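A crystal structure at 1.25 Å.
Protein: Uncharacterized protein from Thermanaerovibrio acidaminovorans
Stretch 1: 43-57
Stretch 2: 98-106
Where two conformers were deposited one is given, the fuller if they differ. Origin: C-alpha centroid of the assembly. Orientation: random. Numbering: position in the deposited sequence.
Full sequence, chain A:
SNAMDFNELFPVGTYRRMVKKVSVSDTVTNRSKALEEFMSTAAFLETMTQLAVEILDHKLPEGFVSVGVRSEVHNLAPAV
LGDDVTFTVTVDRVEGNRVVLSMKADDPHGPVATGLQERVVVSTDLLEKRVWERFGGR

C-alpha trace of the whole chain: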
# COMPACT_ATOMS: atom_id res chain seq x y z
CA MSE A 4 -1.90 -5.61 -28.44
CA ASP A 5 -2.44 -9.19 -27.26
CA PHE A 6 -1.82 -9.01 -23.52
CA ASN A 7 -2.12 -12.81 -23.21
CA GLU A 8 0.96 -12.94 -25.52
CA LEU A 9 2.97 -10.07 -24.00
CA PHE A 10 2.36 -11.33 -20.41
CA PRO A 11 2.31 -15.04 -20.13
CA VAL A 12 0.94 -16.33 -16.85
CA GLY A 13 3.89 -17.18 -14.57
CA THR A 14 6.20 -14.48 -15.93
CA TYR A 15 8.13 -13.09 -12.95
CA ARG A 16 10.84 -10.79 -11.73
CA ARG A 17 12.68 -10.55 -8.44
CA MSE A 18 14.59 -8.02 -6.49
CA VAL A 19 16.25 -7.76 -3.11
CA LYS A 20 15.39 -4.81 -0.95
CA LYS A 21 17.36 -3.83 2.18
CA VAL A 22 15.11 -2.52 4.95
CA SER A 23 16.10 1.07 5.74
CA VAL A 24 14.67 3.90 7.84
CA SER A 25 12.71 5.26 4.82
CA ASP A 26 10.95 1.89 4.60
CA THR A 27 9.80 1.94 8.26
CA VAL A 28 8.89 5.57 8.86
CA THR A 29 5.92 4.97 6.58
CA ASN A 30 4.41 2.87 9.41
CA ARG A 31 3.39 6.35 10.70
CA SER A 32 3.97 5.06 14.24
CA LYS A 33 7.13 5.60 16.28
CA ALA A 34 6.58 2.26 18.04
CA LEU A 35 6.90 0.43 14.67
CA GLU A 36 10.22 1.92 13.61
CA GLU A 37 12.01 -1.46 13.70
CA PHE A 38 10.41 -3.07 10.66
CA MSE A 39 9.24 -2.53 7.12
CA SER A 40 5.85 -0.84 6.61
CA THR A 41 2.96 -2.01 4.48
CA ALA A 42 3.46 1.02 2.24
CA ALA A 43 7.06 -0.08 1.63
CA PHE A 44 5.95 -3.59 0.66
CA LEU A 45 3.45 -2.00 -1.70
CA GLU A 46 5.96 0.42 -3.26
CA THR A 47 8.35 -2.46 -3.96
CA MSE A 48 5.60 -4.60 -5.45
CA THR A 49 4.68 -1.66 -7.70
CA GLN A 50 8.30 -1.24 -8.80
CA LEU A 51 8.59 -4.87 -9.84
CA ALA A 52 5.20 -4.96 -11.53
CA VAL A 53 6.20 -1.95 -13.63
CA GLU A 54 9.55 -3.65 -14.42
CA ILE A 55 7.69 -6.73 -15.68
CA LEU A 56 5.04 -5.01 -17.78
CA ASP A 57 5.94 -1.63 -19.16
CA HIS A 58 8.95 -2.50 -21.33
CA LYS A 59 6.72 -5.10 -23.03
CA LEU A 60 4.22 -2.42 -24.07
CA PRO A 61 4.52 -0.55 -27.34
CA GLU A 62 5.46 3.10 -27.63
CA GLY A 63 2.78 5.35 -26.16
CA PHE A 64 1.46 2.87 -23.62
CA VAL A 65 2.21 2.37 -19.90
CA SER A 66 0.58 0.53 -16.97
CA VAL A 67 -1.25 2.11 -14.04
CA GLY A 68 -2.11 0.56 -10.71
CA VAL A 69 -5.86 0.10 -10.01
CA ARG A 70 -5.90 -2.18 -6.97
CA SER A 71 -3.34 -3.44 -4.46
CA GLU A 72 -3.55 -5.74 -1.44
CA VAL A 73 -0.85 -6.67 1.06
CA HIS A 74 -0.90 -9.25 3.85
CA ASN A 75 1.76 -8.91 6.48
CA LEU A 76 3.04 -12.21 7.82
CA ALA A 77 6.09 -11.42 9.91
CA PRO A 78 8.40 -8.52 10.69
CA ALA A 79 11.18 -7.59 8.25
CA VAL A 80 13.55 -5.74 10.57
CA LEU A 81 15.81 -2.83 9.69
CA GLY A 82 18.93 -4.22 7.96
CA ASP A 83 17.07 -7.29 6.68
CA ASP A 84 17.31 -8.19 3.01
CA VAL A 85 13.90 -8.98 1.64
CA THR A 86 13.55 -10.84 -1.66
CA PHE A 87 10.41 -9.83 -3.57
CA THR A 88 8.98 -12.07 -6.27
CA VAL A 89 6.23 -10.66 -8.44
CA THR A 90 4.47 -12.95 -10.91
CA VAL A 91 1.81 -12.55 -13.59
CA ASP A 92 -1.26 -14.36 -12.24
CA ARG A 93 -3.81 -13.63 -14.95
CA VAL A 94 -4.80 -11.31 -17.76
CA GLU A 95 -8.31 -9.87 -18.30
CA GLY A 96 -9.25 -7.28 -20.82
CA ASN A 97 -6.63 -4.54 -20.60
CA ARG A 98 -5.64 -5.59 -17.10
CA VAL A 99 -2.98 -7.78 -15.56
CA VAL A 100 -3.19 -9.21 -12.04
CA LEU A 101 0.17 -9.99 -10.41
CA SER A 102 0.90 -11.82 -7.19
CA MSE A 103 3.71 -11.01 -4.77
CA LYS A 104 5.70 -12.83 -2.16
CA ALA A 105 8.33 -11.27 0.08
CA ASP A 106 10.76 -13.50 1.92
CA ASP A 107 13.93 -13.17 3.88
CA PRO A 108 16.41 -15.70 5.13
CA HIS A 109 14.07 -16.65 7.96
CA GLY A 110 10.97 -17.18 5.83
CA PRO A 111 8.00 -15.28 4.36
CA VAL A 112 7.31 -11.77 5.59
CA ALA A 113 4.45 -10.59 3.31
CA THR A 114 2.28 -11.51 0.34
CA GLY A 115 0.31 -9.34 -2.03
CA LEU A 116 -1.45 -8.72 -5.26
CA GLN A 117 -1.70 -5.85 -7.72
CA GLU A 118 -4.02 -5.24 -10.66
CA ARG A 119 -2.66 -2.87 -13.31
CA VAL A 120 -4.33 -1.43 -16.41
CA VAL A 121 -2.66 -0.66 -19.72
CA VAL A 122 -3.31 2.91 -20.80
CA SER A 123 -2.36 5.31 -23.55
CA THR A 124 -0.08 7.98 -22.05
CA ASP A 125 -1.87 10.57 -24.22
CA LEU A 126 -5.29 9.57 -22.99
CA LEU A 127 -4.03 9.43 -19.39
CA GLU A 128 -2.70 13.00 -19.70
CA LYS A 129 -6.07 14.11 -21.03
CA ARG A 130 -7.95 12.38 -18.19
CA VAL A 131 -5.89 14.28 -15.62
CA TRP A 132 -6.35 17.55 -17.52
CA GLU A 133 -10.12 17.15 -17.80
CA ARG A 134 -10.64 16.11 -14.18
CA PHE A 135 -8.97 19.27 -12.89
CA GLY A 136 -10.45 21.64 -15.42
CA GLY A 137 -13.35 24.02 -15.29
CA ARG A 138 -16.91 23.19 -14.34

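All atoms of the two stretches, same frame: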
# COMPACT_ATOMS: atom_id res chain seq x y z
N ALA A 43 5.80 0.31 2.24
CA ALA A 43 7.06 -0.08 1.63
C ALA A 43 6.91 -1.38 0.85
O ALA A 43 7.47 -1.51 -0.24
CB ALA A 43 8.15 -0.22 2.68
N PHE A 44 6.23 -2.36 1.41
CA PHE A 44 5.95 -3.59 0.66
C PHE A 44 5.22 -3.28 -0.62
O PHE A 44 5.54 -3.82 -1.68
CB PHE A 44 5.15 -4.59 1.49
CG PHE A 44 5.96 -5.29 2.54
CD1 PHE A 44 6.85 -6.27 2.22
CD2 PHE A 44 5.75 -5.03 3.87
CE1 PHE A 44 7.58 -6.92 3.17
CE2 PHE A 44 6.48 -5.70 4.84
CZ PHE A 44 7.39 -6.64 4.49
N LEU A 45 4.24 -2.38 -0.54
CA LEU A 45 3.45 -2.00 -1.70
C LEU A 45 4.32 -1.29 -2.76
O LEU A 45 4.26 -1.62 -3.95
CB LEU A 45 2.26 -1.16 -1.28
CG LEU A 45 1.01 -1.20 -2.15
CD1 LEU A 45 -0.17 -0.65 -1.41
CD2 LEU A 45 1.19 -0.48 -3.47
N GLU A 46 5.11 -0.32 -2.34
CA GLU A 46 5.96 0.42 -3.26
C GLU A 46 6.87 -0.55 -4.04
O GLU A 46 7.10 -0.39 -5.24
CB GLU A 46 6.80 1.43 -2.49
CG GLU A 46 7.71 2.23 -3.37
CD GLU A 46 8.62 3.16 -2.60
OE1 GLU A 46 8.40 3.35 -1.39
OE2 GLU A 46 9.55 3.70 -3.24
N THR A 47 7.42 -1.55 -3.35
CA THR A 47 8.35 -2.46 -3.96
C THR A 47 7.64 -3.40 -4.95
O THR A 47 8.13 -3.69 -6.04
CB THR A 47 9.12 -3.24 -2.90
OG1 THR A 47 9.68 -2.33 -1.91
CG2 THR A 47 10.18 -4.07 -3.56
N MSE A 48 6.44 -3.85 -4.56
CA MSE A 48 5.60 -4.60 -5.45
C MSE A 48 5.30 -3.82 -6.73
O MSE A 48 5.40 -4.36 -7.85
CB MSE A 48 4.31 -4.99 -4.75
CG MSE A 48 3.31 -5.71 -5.67
SE MSE A 48 1.80 -6.53 -4.72
CE MSE A 48 0.99 -4.94 -3.92
N THR A 49 4.97 -2.55 -6.57
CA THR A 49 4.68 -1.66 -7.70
C THR A 49 5.92 -1.57 -8.61
O THR A 49 5.81 -1.67 -9.84
CB THR A 49 4.26 -0.28 -7.24
OG1 THR A 49 3.01 -0.40 -6.56
CG2 THR A 49 4.11 0.64 -8.42
N GLN A 50 7.08 -1.35 -8.02
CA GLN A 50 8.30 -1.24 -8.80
C GLN A 50 8.53 -2.46 -9.66
O GLN A 50 8.83 -2.34 -10.86
CB GLN A 50 9.51 -1.03 -7.87
CG GLN A 50 10.80 -0.94 -8.66
CD GLN A 50 12.01 -0.73 -7.80
OE1 GLN A 50 11.88 -0.42 -6.62
NE2 GLN A 50 13.20 -0.85 -8.40
N LEU A 51 8.40 -3.64 -9.07
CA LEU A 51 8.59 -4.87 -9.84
C LEU A 51 7.52 -5.08 -10.88
O LEU A 51 7.83 -5.53 -11.98
CB LEU A 51 8.66 -6.07 -8.92
CG LEU A 51 10.00 -6.40 -8.34
CD1 LEU A 51 9.88 -7.57 -7.40
CD2 LEU A 51 11.01 -6.67 -9.41
N ALA A 52 6.27 -4.78 -10.57
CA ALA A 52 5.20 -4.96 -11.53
C ALA A 52 5.47 -4.08 -12.75
O ALA A 52 5.28 -4.51 -13.89
CB ALA A 52 3.86 -4.62 -10.88
N VAL A 53 5.89 -2.84 -12.52
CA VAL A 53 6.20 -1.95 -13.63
C VAL A 53 7.39 -2.50 -14.41
O VAL A 53 7.39 -2.46 -15.66
CB VAL A 53 6.49 -0.52 -13.11
CG1 VAL A 53 7.07 0.37 -14.20
CG2 VAL A 53 5.23 0.12 -12.56
N GLU A 54 8.41 -3.02 -13.74
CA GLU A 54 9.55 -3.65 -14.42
C GLU A 54 9.17 -4.86 -15.26
O GLU A 54 9.84 -5.15 -16.25
CB GLU A 54 10.67 -4.00 -13.42
CG GLU A 54 11.37 -2.75 -12.89
CD GLU A 54 12.42 -3.01 -11.83
OE1 GLU A 54 12.78 -4.21 -11.63
OE2 GLU A 54 12.88 -1.99 -11.23
N ILE A 55 8.13 -5.58 -14.90
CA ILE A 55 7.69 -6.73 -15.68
C ILE A 55 6.91 -6.27 -16.89
O ILE A 55 7.11 -6.80 -17.99
CB ILE A 55 6.81 -7.66 -14.81
CG1 ILE A 55 7.62 -8.31 -13.70
CG2 ILE A 55 6.11 -8.73 -15.66
CD1 ILE A 55 6.83 -8.88 -12.59
N LEU A 56 6.00 -5.31 -16.72
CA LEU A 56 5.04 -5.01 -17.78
C LEU A 56 5.47 -3.95 -18.77
O LEU A 56 5.30 -4.13 -19.95
CB LEU A 56 3.72 -4.53 -17.19
CG LEU A 56 3.02 -5.50 -16.22
CD1 LEU A 56 1.72 -4.86 -15.76
CD2 LEU A 56 2.75 -6.85 -16.87
N ASP A 57 6.00 -2.82 -18.30
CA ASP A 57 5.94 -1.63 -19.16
C ASP A 57 6.86 -1.73 -20.36
O ASP A 57 6.50 -1.28 -21.45
CB ASP A 57 6.18 -0.34 -18.35
CG ASP A 57 4.96 0.03 -17.54
OD1 ASP A 57 4.27 -0.87 -17.08
OD2 ASP A 57 4.64 1.20 -17.44
N ARG A 98 -6.23 -5.53 -18.43
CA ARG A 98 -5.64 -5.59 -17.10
C ARG A 98 -4.83 -6.85 -16.85
O ARG A 98 -5.10 -7.90 -17.41
CB ARG A 98 -6.71 -5.43 -16.06
CG ARG A 98 -7.22 -3.98 -15.94
CD ARG A 98 -8.64 -4.01 -16.11
NE ARG A 98 -9.13 -2.66 -16.28
CZ ARG A 98 -9.50 -1.84 -15.32
NH1 ARG A 98 -9.38 -2.16 -14.04
NH2 ARG A 98 -9.97 -0.66 -15.67
N VAL A 99 -3.85 -6.71 -15.97
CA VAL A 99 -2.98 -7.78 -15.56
C VAL A 99 -3.04 -7.83 -14.04
O VAL A 99 -2.88 -6.80 -13.38
CB VAL A 99 -1.52 -7.59 -16.05
CG1 VAL A 99 -0.67 -8.78 -15.64
CG2 VAL A 99 -1.45 -7.34 -17.57
N VAL A 100 -3.26 -9.02 -13.49
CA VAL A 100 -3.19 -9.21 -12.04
C VAL A 100 -1.88 -9.97 -11.74
O VAL A 100 -1.60 -11.00 -12.38
CB VAL A 100 -4.39 -9.99 -11.51
CG1 VAL A 100 -4.24 -10.18 -9.99
CG2 VAL A 100 -5.72 -9.25 -11.80
N LEU A 101 -1.09 -9.42 -10.84
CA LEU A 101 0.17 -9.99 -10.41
C LEU A 101 0.11 -10.34 -8.94
O LEU A 101 -0.49 -9.60 -8.15
CB LEU A 101 1.29 -8.98 -10.65
CG LEU A 101 1.39 -8.52 -12.12
CD1 LEU A 101 0.72 -7.16 -12.30
CD2 LEU A 101 2.83 -8.45 -12.57
N SER A 102 0.74 -11.45 -8.57
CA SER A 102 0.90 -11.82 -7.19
C SER A 102 2.31 -11.48 -6.71
O SER A 102 3.21 -11.28 -7.51
CB SER A 102 0.66 -13.30 -7.06
OG SER A 102 1.60 -14.04 -7.80
N MSE A 103 2.46 -11.40 -5.40
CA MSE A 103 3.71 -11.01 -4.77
C MSE A 103 3.97 -11.86 -3.55
O MSE A 103 3.05 -12.16 -2.77
CB MSE A 103 3.66 -9.52 -4.36
CG MSE A 103 4.91 -8.96 -3.73
SE MSE A 103 5.02 -9.19 -1.80
CE MSE A 103 3.93 -7.64 -1.27
N LYS A 104 5.23 -12.23 -3.38
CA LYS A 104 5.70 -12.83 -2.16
C LYS A 104 7.01 -12.17 -1.78
O LYS A 104 7.85 -11.95 -2.63
CB LYS A 104 5.86 -14.36 -2.29
CG LYS A 104 5.98 -15.11 -0.97
CD LYS A 104 5.65 -16.59 -1.16
CE LYS A 104 5.81 -17.39 0.13
NZ LYS A 104 5.44 -18.81 -0.12
N ALA A 105 7.14 -11.86 -0.51
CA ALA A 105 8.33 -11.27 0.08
C ALA A 105 8.84 -12.21 1.14
O ALA A 105 8.11 -12.59 2.05
CB ALA A 105 8.01 -9.89 0.65
N ASP A 106 10.12 -12.54 1.05
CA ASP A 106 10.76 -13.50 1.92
C ASP A 106 12.11 -12.96 2.36
O ASP A 106 12.73 -12.13 1.70
CB ASP A 106 10.98 -14.83 1.17
CG ASP A 106 9.73 -15.35 0.51
OD1 ASP A 106 9.64 -15.35 -0.75
OD2 ASP A 106 8.82 -15.73 1.23

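Residues 43-56 are helical, part of a helix that begins earlier in the chain, and residues 98-106 form an extended strand that continues beyond the stretch. Within the helix the evidence is a run of i to i+4 backbone hydrogen bonds, such as Met-48 N to Phe-44 O at 3.0 Å and Ala-52 N to Met-48 O at 2.9 Å. The helix and strand axes approach to 9.7 Å, with an angle of 128° between their N-to-C directions, so the two run obliquely and in broadly opposing senses. The CA register follows from this: Phe-44 lies nearest Ala-105, Met-48 nearest Met-103, Ala-52 nearest Leu-101 and Leu-56 nearest Val-99. Four residues of helix, about one turn, are thus matched to two of strand, the period at which strand side chains return to the same face. The CA-CA distance is shortest in the middle, 6.7 Å between Met-48 CA and Met-103 CA, and reaches 8.1 Å between Phe-44 CA and Ala-105 CA and 8.8 Å between Leu-56 CA and Val-99 CA.

No hydrogen bond crosses between the stretches; the contact is apolar packing that buries 403 Å², both sides summed. On the strand, Val-99, Leu-101, Met-103 and Ala-105 point their CA-to-CB bonds toward the helix, and Leu-101 and Met-103 are the most covered. Ser-102 and Asp-106 point away, and exposed Lys-104 is out of reach, so the polar residues stay off this face.

At the closest backbone pairing, both methionines are selenomethionine. Met-48, with chi1 and chi2 both t, extends its side chain so that its SE lies 3.5 Å from Met-103 CB. Met-103 bends at chi2 and chi3, both m, and its CE comes within 4.3 Å of Phe-44 CB. Phe-44, chi1 m, also meets the strand through its ring: its CE1 is 3.9 Å from Ala-105 CB, which approaches the ring obliquely. The small methyl of Ala-105 gives the strand an apolar surface against this bulky ring.

Further along, Leu-101 receives three helix residues. Its CD1 lies 4.3 Å from both Ala-52 CB and Leu-56 CD1, while its CD2 is 4.0 Å from Ile-55 CD1. The short side chain of Ala-52 suits a place where its CA is 7.2 Å from Leu-101 CA. Where the backbones diverge, longer Leu-56 spans the gap, its CD2 reaching 4.1 Å from Val-99 CG1.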